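Local structure of double Glycine Motif Protease domain from AMS/PCAT Transporter (Lachnospiraceae bacterium C6A11, 6MPZ) at residues 12-16 with 106-110; 89-94 with 139-143. The protein probably cleaves leader peptides after a double-glycine motif, as a C39-family cysteine protease domain of a peptide-exporting AMS/PCAT transporter. Residues are numbered along the deposited sequence.

Contact 1 (12-16 with 106-110)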
ATOM      1  N   GLY A  12      -1.610   4.372 -16.243  1.00 54.83           N
ATOM      2  CA  GLY A  12      -0.910   3.105 -16.487  1.00 52.51           C
ATOM      3  C   GLY A  12      -0.385   2.569 -15.185  1.00 48.15           C
ATOM      4  O   GLY A  12      -1.132   2.409 -14.263  1.00 47.67           O
ATOM      5  N   ARG A  13       0.917   2.344 -15.112  1.00 49.59           N
ATOM      6  CA  ARG A  13       1.559   1.790 -13.941  1.00 48.82           C
ATOM      7  C   ARG A  13       2.585   2.785 -13.401  1.00 48.49           C
ATOM      8  O   ARG A  13       3.186   3.539 -14.153  1.00 49.67           O
ATOM      9  CB  ARG A  13       2.214   0.464 -14.280  1.00 47.22           C
ATOM     10  CG  ARG A  13       1.206  -0.568 -14.738  1.00 53.64           C
ATOM     11  CD  ARG A  13       1.866  -1.830 -15.299  1.00 55.83           C
ATOM     12  NE  ARG A  13       2.526  -1.575 -16.580  1.00 56.12           N
ATOM     13  CZ  ARG A  13       3.528  -2.293 -17.088  1.00 62.46           C
ATOM     14  NH1 ARG A  13       4.024  -3.378 -16.457  1.00 66.45           N
ATOM     15  NH2 ARG A  13       4.037  -1.943 -18.271  1.00 61.78           N
ATOM     16  N   ALA A  14       2.754   2.782 -12.079  1.00 43.98           N
ATOM     17  CA  ALA A  14       3.764   3.601 -11.388  1.00 40.71           C
ATOM     18  C   ALA A  14       5.070   2.810 -11.348  1.00 40.54           C
ATOM     19  O   ALA A  14       5.067   1.575 -11.138  1.00 35.80           O
ATOM     20  CB  ALA A  14       3.334   3.930  -9.975  1.00 37.30           C
ATOM     21  N   LYS A  15       6.193   3.507 -11.604  1.00 36.50           N
ATOM     22  CA  LYS A  15       7.504   2.921 -11.441  1.00 41.88           C
ATOM     23  C   LYS A  15       7.862   3.043  -9.965  1.00 34.39           C
ATOM     24  O   LYS A  15       8.043   4.118  -9.487  1.00 32.91           O
ATOM     25  CB  LYS A  15       8.539   3.591 -12.347  1.00 46.24           C
ATOM     26  CG  LYS A  15       8.392   3.114 -13.799  1.00 51.55           C
ATOM     27  CD  LYS A  15       9.200   3.919 -14.806  1.00 63.99           C
ATOM     28  CE  LYS A  15      10.695   3.595 -14.709  1.00 69.34           C
ATOM     29  NZ  LYS A  15      11.468   4.315 -15.754  1.00 70.53           N
ATOM     30  N   VAL A  16       7.937   1.920  -9.267  1.00 31.40           N
ATOM     31  CA  VAL A  16       8.167   1.906  -7.806  1.00 31.26           C
ATOM     32  C   VAL A  16       9.295   0.953  -7.477  1.00 28.27           C
ATOM     33  O   VAL A  16       9.240  -0.216  -7.854  1.00 27.73           O
ATOM     34  CB  VAL A  16       6.906   1.443  -7.001  1.00 32.74           C
ATOM     35  CG1 VAL A  16       7.134   1.570  -5.502  1.00 31.17           C
ATOM     36  CG2 VAL A  16       5.686   2.277  -7.380  1.00 33.08           C
ATOM     37  N   LYS A 106       1.046  -1.202  -8.131  1.00 26.50           N
ATOM     38  CA  LYS A 106       1.616  -0.261  -9.072  1.00 28.21           C
ATOM     39  C   LYS A 106       0.670   0.079 -10.215  1.00 29.17           C
ATOM     40  O   LYS A 106       0.777   1.174 -10.771  1.00 28.02           O
ATOM     41  CB  LYS A 106       2.912  -0.793  -9.650  1.00 29.78           C
ATOM     42  CG  LYS A 106       4.003  -1.003  -8.602  1.00 28.18           C
ATOM     43  CD  LYS A 106       5.274  -1.509  -9.240  1.00 26.29           C
ATOM     44  CE  LYS A 106       5.100  -2.964  -9.606  1.00 31.04           C
ATOM     45  NZ  LYS A 106       6.295  -3.529 -10.217  1.00 34.50           N
ATOM     46  N   GLY A 107      -0.253  -0.842 -10.517  1.00 27.75           N
ATOM     47  CA  GLY A 107      -1.324  -0.660 -11.501  1.00 25.43           C
ATOM     48  C   GLY A 107      -1.683  -1.960 -12.177  1.00 26.56           C
ATOM     49  O   GLY A 107      -1.289  -3.034 -11.721  1.00 25.01           O
ATOM     50  N   PHE A 108      -2.371  -1.830 -13.313  1.00 30.15           N
ATOM     51  CA  PHE A 108      -2.897  -2.948 -14.114  1.00 29.96           C
ATOM     52  C   PHE A 108      -2.491  -2.773 -15.574  1.00 31.26           C
ATOM     53  O   PHE A 108      -2.346  -1.634 -16.057  1.00 28.18           O
ATOM     54  CB  PHE A 108      -4.416  -2.960 -14.022  1.00 30.46           C
ATOM     55  CG  PHE A 108      -4.945  -3.145 -12.612  1.00 30.65           C
ATOM     56  CD1 PHE A 108      -5.058  -4.423 -12.043  1.00 32.93           C
ATOM     57  CD2 PHE A 108      -5.347  -2.045 -11.850  1.00 32.26           C
ATOM     58  CE1 PHE A 108      -5.526  -4.593 -10.760  1.00 29.57           C
ATOM     59  CE2 PHE A 108      -5.819  -2.213 -10.548  1.00 32.24           C
ATOM     60  CZ  PHE A 108      -5.921  -3.480 -10.010  1.00 30.93           C
ATOM     61  N   LYS A 109      -2.233  -3.888 -16.253  1.00 29.81           N
ATOM     62  CA  LYS A 109      -2.141  -3.894 -17.707  1.00 36.59           C
ATOM     63  C   LYS A 109      -2.564  -5.262 -18.220  1.00 37.96           C
ATOM     64  O   LYS A 109      -2.122  -6.289 -17.707  1.00 34.48           O
ATOM     65  CB  LYS A 109      -0.725  -3.576 -18.176  1.00 40.64           C
ATOM     66  CG  LYS A 109      -0.539  -3.411 -19.682  1.00 43.02           C
ATOM     67  CD  LYS A 109       0.941  -3.598 -20.081  1.00 47.46           C
ATOM     68  CE  LYS A 109       1.380  -2.521 -21.047  1.00 54.16           C
ATOM     69  NZ  LYS A 109       1.065  -1.098 -20.643  1.00 53.64           N
ATOM     70  N   GLY A 110      -3.428  -5.267 -19.234  1.00 37.30           N
ATOM     71  CA  GLY A 110      -3.977  -6.515 -19.756  1.00 37.98           C
ATOM     72  C   GLY A 110      -4.684  -7.334 -18.703  1.00 38.39           C
ATOM     73  O   GLY A 110      -5.465  -6.795 -17.933  1.00 37.37           O
TER

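Contact 2 (89-94 with 139-143)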
ATOM      1  N   GLY A  89      -8.793   3.640  -8.660  1.00 24.70           N
ATOM      2  CA  GLY A  89      -7.538   3.651  -7.914  1.00 28.36           C
ATOM      3  C   GLY A  89      -6.511   4.624  -8.452  1.00 29.18           C
ATOM      4  O   GLY A  89      -6.573   4.981  -9.601  1.00 34.26           O
ATOM      5  N   THR A  90      -5.562   5.053  -7.626  1.00 29.40           N
ATOM      6  CA  THR A  90      -4.394   5.773  -8.088  1.00 28.17           C
ATOM      7  C   THR A  90      -3.187   5.045  -7.537  1.00 27.84           C
ATOM      8  O   THR A  90      -3.290   4.369  -6.506  1.00 25.91           O
ATOM      9  CB  THR A  90      -4.435   7.223  -7.608  1.00 29.39           C
ATOM     10  OG1 THR A  90      -4.190   7.281  -6.186  1.00 28.24           O
ATOM     11  CG2 THR A  90      -5.787   7.798  -7.925  1.00 29.50           C
ATOM     12  N   PHE A  91      -2.050   5.186  -8.232  1.00 28.37           N
ATOM     13  CA  PHE A  91      -0.871   4.347  -8.013  1.00 28.47           C
ATOM     14  C   PHE A  91       0.387   5.167  -7.767  1.00 28.64           C
ATOM     15  O   PHE A  91       0.550   6.237  -8.349  1.00 30.90           O
ATOM     16  CB  PHE A  91      -0.709   3.354  -9.159  1.00 31.80           C
ATOM     17  CG  PHE A  91      -2.004   2.706  -9.544  1.00 30.97           C
ATOM     18  CD1 PHE A  91      -2.574   1.758  -8.733  1.00 32.51           C
ATOM     19  CD2 PHE A  91      -2.700   3.097 -10.702  1.00 32.28           C
ATOM     20  CE1 PHE A  91      -3.814   1.175  -9.061  1.00 31.81           C
ATOM     21  CE2 PHE A  91      -3.936   2.529 -11.034  1.00 30.56           C
ATOM     22  CZ  PHE A  91      -4.493   1.554 -10.208  1.00 30.12           C
ATOM     23  N   PRO A  92       1.264   4.715  -6.859  1.00 29.19           N
ATOM     24  CA  PRO A  92       1.097   3.459  -6.097  1.00 28.95           C
ATOM     25  C   PRO A  92       0.085   3.633  -4.948  1.00 25.73           C
ATOM     26  O   PRO A  92      -0.198   4.766  -4.511  1.00 24.73           O
ATOM     27  CB  PRO A  92       2.501   3.239  -5.529  1.00 28.66           C
ATOM     28  CG  PRO A  92       2.968   4.638  -5.256  1.00 26.74           C
ATOM     29  CD  PRO A  92       2.459   5.450  -6.413  1.00 27.78           C
ATOM     30  N   CYS A  93      -0.449   2.531  -4.497  1.00 24.66           N
ATOM     31  CA  CYS A  93      -1.345   2.476  -3.329  1.00 26.60           C
ATOM     32  C   CYS A  93      -0.987   1.185  -2.589  1.00 27.00           C
ATOM     33  O   CYS A  93      -0.350   0.267  -3.179  1.00 27.02           O
ATOM     34  CB  CYS A  93      -2.851   2.462  -3.731  1.00 26.83           C
ATOM     35  SG  CYS A  93      -3.371   1.076  -4.811  1.00 29.67           S
ATOM     36  N   ILE A  94      -1.404   1.088  -1.335  1.00 25.40           N
ATOM     37  CA  ILE A  94      -1.144  -0.112  -0.544  1.00 27.14           C
ATOM     38  C   ILE A  94      -2.459  -0.859  -0.422  1.00 27.57           C
ATOM     39  O   ILE A  94      -3.497  -0.236  -0.155  1.00 23.15           O
ATOM     40  CB  ILE A  94      -0.560   0.235   0.875  1.00 28.80           C
ATOM     41  CG1 ILE A  94       0.835   0.903   0.748  1.00 27.50           C
ATOM     42  CG2 ILE A  94      -0.424  -1.030   1.700  1.00 27.70           C
ATOM     43  CD1 ILE A  94       1.451   1.444   2.026  1.00 27.23           C
ATOM     44  N   LEU A 139      -5.198   1.664   0.599  1.00 30.80           N
ATOM     45  CA  LEU A 139      -4.744   2.916   1.158  1.00 32.48           C
ATOM     46  C   LEU A 139      -4.205   3.711  -0.010  1.00 31.71           C
ATOM     47  O   LEU A 139      -3.364   3.226  -0.719  1.00 29.46           O
ATOM     48  CB  LEU A 139      -3.677   2.677   2.240  1.00 30.71           C
ATOM     49  CG  LEU A 139      -3.999   1.556   3.274  1.00 33.02           C
ATOM     50  CD1 LEU A 139      -2.817   1.271   4.201  1.00 31.39           C
ATOM     51  CD2 LEU A 139      -5.284   1.831   4.046  1.00 32.76           C
ATOM     52  N   ILE A 140      -4.695   4.949  -0.137  1.00 30.10           N
ATOM     53  CA  ILE A 140      -4.574   5.805  -1.281  1.00 30.26           C
ATOM     54  C   ILE A 140      -3.846   7.052  -0.791  1.00 33.10           C
ATOM     55  O   ILE A 140      -4.167   7.580   0.283  1.00 36.57           O
ATOM     56  CB  ILE A 140      -5.990   6.125  -1.828  1.00 32.42           C
ATOM     57  CG1 ILE A 140      -6.607   4.876  -2.495  1.00 32.27           C
ATOM     58  CG2 ILE A 140      -5.992   7.342  -2.768  1.00 30.80           C
ATOM     59  CD1 ILE A 140      -6.113   4.640  -3.910  1.00 32.46           C
ATOM     60  N   PHE A 141      -2.825   7.478  -1.539  1.00 31.49           N
ATOM     61  CA  PHE A 141      -1.929   8.540  -1.090  1.00 29.96           C
ATOM     62  C   PHE A 141      -1.823   9.612  -2.139  1.00 33.08           C
ATOM     63  O   PHE A 141      -1.933   9.336  -3.331  1.00 33.69           O
ATOM     64  CB  PHE A 141      -0.524   8.003  -0.773  1.00 28.69           C
ATOM     65  CG  PHE A 141      -0.514   6.879   0.228  1.00 29.04           C
ATOM     66  CD1 PHE A 141      -0.526   7.143   1.591  1.00 27.63           C
ATOM     67  CD2 PHE A 141      -0.494   5.552  -0.184  1.00 26.54           C
ATOM     68  CE1 PHE A 141      -0.537   6.112   2.500  1.00 27.18           C
ATOM     69  CE2 PHE A 141      -0.497   4.543   0.739  1.00 23.96           C
ATOM     70  CZ  PHE A 141      -0.510   4.813   2.066  1.00 24.42           C
ATOM     71  N   LYS A 142      -1.591  10.833  -1.677  1.00 40.44           N
ATOM     72  CA  LYS A 142      -1.494  12.003  -2.528  1.00 45.13           C
ATOM     73  C   LYS A 142      -0.491  12.931  -1.814  1.00 52.52           C
ATOM     74  O   LYS A 142      -0.480  12.990  -0.575  1.00 45.94           O
ATOM     75  CB  LYS A 142      -2.894  12.643  -2.662  1.00 47.40           C
ATOM     76  CG  LYS A 142      -3.014  14.106  -3.059  1.00 55.24           C
ATOM     77  CD  LYS A 142      -4.018  14.416  -4.186  1.00 58.73           C
ATOM     78  CE  LYS A 142      -3.302  14.270  -5.527  1.00 62.97           C
ATOM     79  NZ  LYS A 142      -4.088  14.626  -6.744  1.00 61.60           N
ATOM     80  N   PRO A 143       0.364  13.640  -2.577  1.00 60.54           N
ATOM     81  CA  PRO A 143       1.243  14.628  -1.959  1.00 67.96           C
ATOM     82  C   PRO A 143       0.537  15.860  -1.370  1.00 69.17           C
ATOM     83  O   PRO A 143      -0.626  16.122  -1.670  1.00 67.88           O
ATOM     84  CB  PRO A 143       2.191  15.054  -3.093  1.00 65.30           C
ATOM     85  CG  PRO A 143       1.623  14.523  -4.313  1.00 65.11           C
ATOM     86  CD  PRO A 143       0.727  13.403  -3.974  1.00 62.75           C
TER
HETATM   87  O   HOH W   1      -4.102   9.611  -5.303  1.00 25.17           O
HETATM   88  O   HOH W   2      -2.614   5.980  -4.192  1.00 31.28           O
HETATM   89  O   HOH W   3       0.096   7.439  -4.356  1.00 24.38           O

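Contact 1 (12-16 with 106-110)
A classic beta bulge near the end of strand 101-109 is the site of this contact. Lys-106 and Gly-107 both face Tyr-114 of strand 112-117, and the N-terminal segment 12-16 runs along the other side of the bulge. The two segments run roughly antiparallel, their end-to-end directions 145° apart. One backbone hydrogen bond joins them: Ala-14 N donates to Lys-106 O at 2.9 Å, with an N-H...O angle of 168°. The same oxygen, Lys-106 O, takes a CA-H...O contact from Arg-13 CA at 3.3 Å.

Gly-107 allows this close approach. A side chain there would point at 12-16 and clash with Gly-12 O. Its phi of 148° and psi of -163° also call for glycine.

The side chain of Arg-13 lies over the strand. Arg-13 CG is 3.9 Å from Phe-108 O, and Lys-109 CD lies over one face of the Arg-13 guanidinium. The like charges Arg-13 NH2 and Lys-109 NZ come within 3.9 Å. Arg-13 also makes a cation-pi contact with Tyr-114. At the other end, Val-16 CG2 packs on Lys-106 CG at 3.9 Å. Lys-106 NZ and Val-16 O both hydrogen-bond the side chain of Asn-116.

The contact thus docks an extended N-terminal segment onto a bulged strand of the antiparallel sheet of a C39 peptidase domain, a papain-like fold.

Contact 2 (89-94 with 139-143)
Two backbone hydrogen bonds pair Ile-94 with Leu-139. Leu-139 N donates to Ile-94 O at 2.7 Å, and Ile-94 N donates to Leu-139 O at 3.0 Å. This is an antiparallel hydrogen-bonded pair, with CA atoms 5.0 Å apart, and it joins strands 93-97 and 137-142 in the central sheet of the peptidase domain.

Beyond this pair the backbones separate, and water fills the gap. Water 2 hydrogen-bonds Pro-92 O (2.7 Å) and Thr-90 OG1 (2.9 Å) and accepts from Phe-141 N (3.1 Å). Water 1 joins Thr-90 OG1 (2.5 Å) to Phe-141 O (2.9 Å). Water 3 lies 2.7 Å from Pro-92 O and 3.0 Å from Phe-141 O. Direct strand pairing thus gives way to water bridges where 89-94 leads from helix 82-88 into its strand. A cis peptide bond precedes Pro-92 in this connection.

The side chains of Ile-94 and Leu-139 share one face of the sheet. Ile-94 CB is 4.2 Å from Leu-139 CD1. Ile-94 CG1 meets the edge of the Phe-141 ring, 3.9 Å from Phe-141 CE2. Helices 27-38 and 61-70 pack on these three residues: Ile-94 and Phe-141 touch Val-35, and Leu-139 touches Val-64 and Leu-65. Ile-140 sends its end toward the connecting segment. Ile-140 CD1 lies 3.8 Å from Thr-90 N, 3.9 Å from Cys-93 CB and 4.4 Å from Gly-89 CA.

From the N terminus, segment 12-16 comes first, ahead of helix 27-38. Segment 89-94 follows and leads into strand 93-97. The next strand, 101-109, ends in 106-110, whose contact with 12-16 (contact 1) closes a loop of 89 intervening residues. The chain then runs on to 139-143, where contact 2 closes a loop of 44. The segments alternate, so the two contacts cross. They also touch: Lys-106 O is 3.1 Å from Phe-91 CB, and Val-16 CG2 is 3.8 Å from Pro-92 CB. Contact 1 holds the N-terminal loop against strand 101-109. Contact 2 pairs strand 93-97 with the late strand 137-142. Strands 93-97 and 101-109 are neighbours in the same sheet.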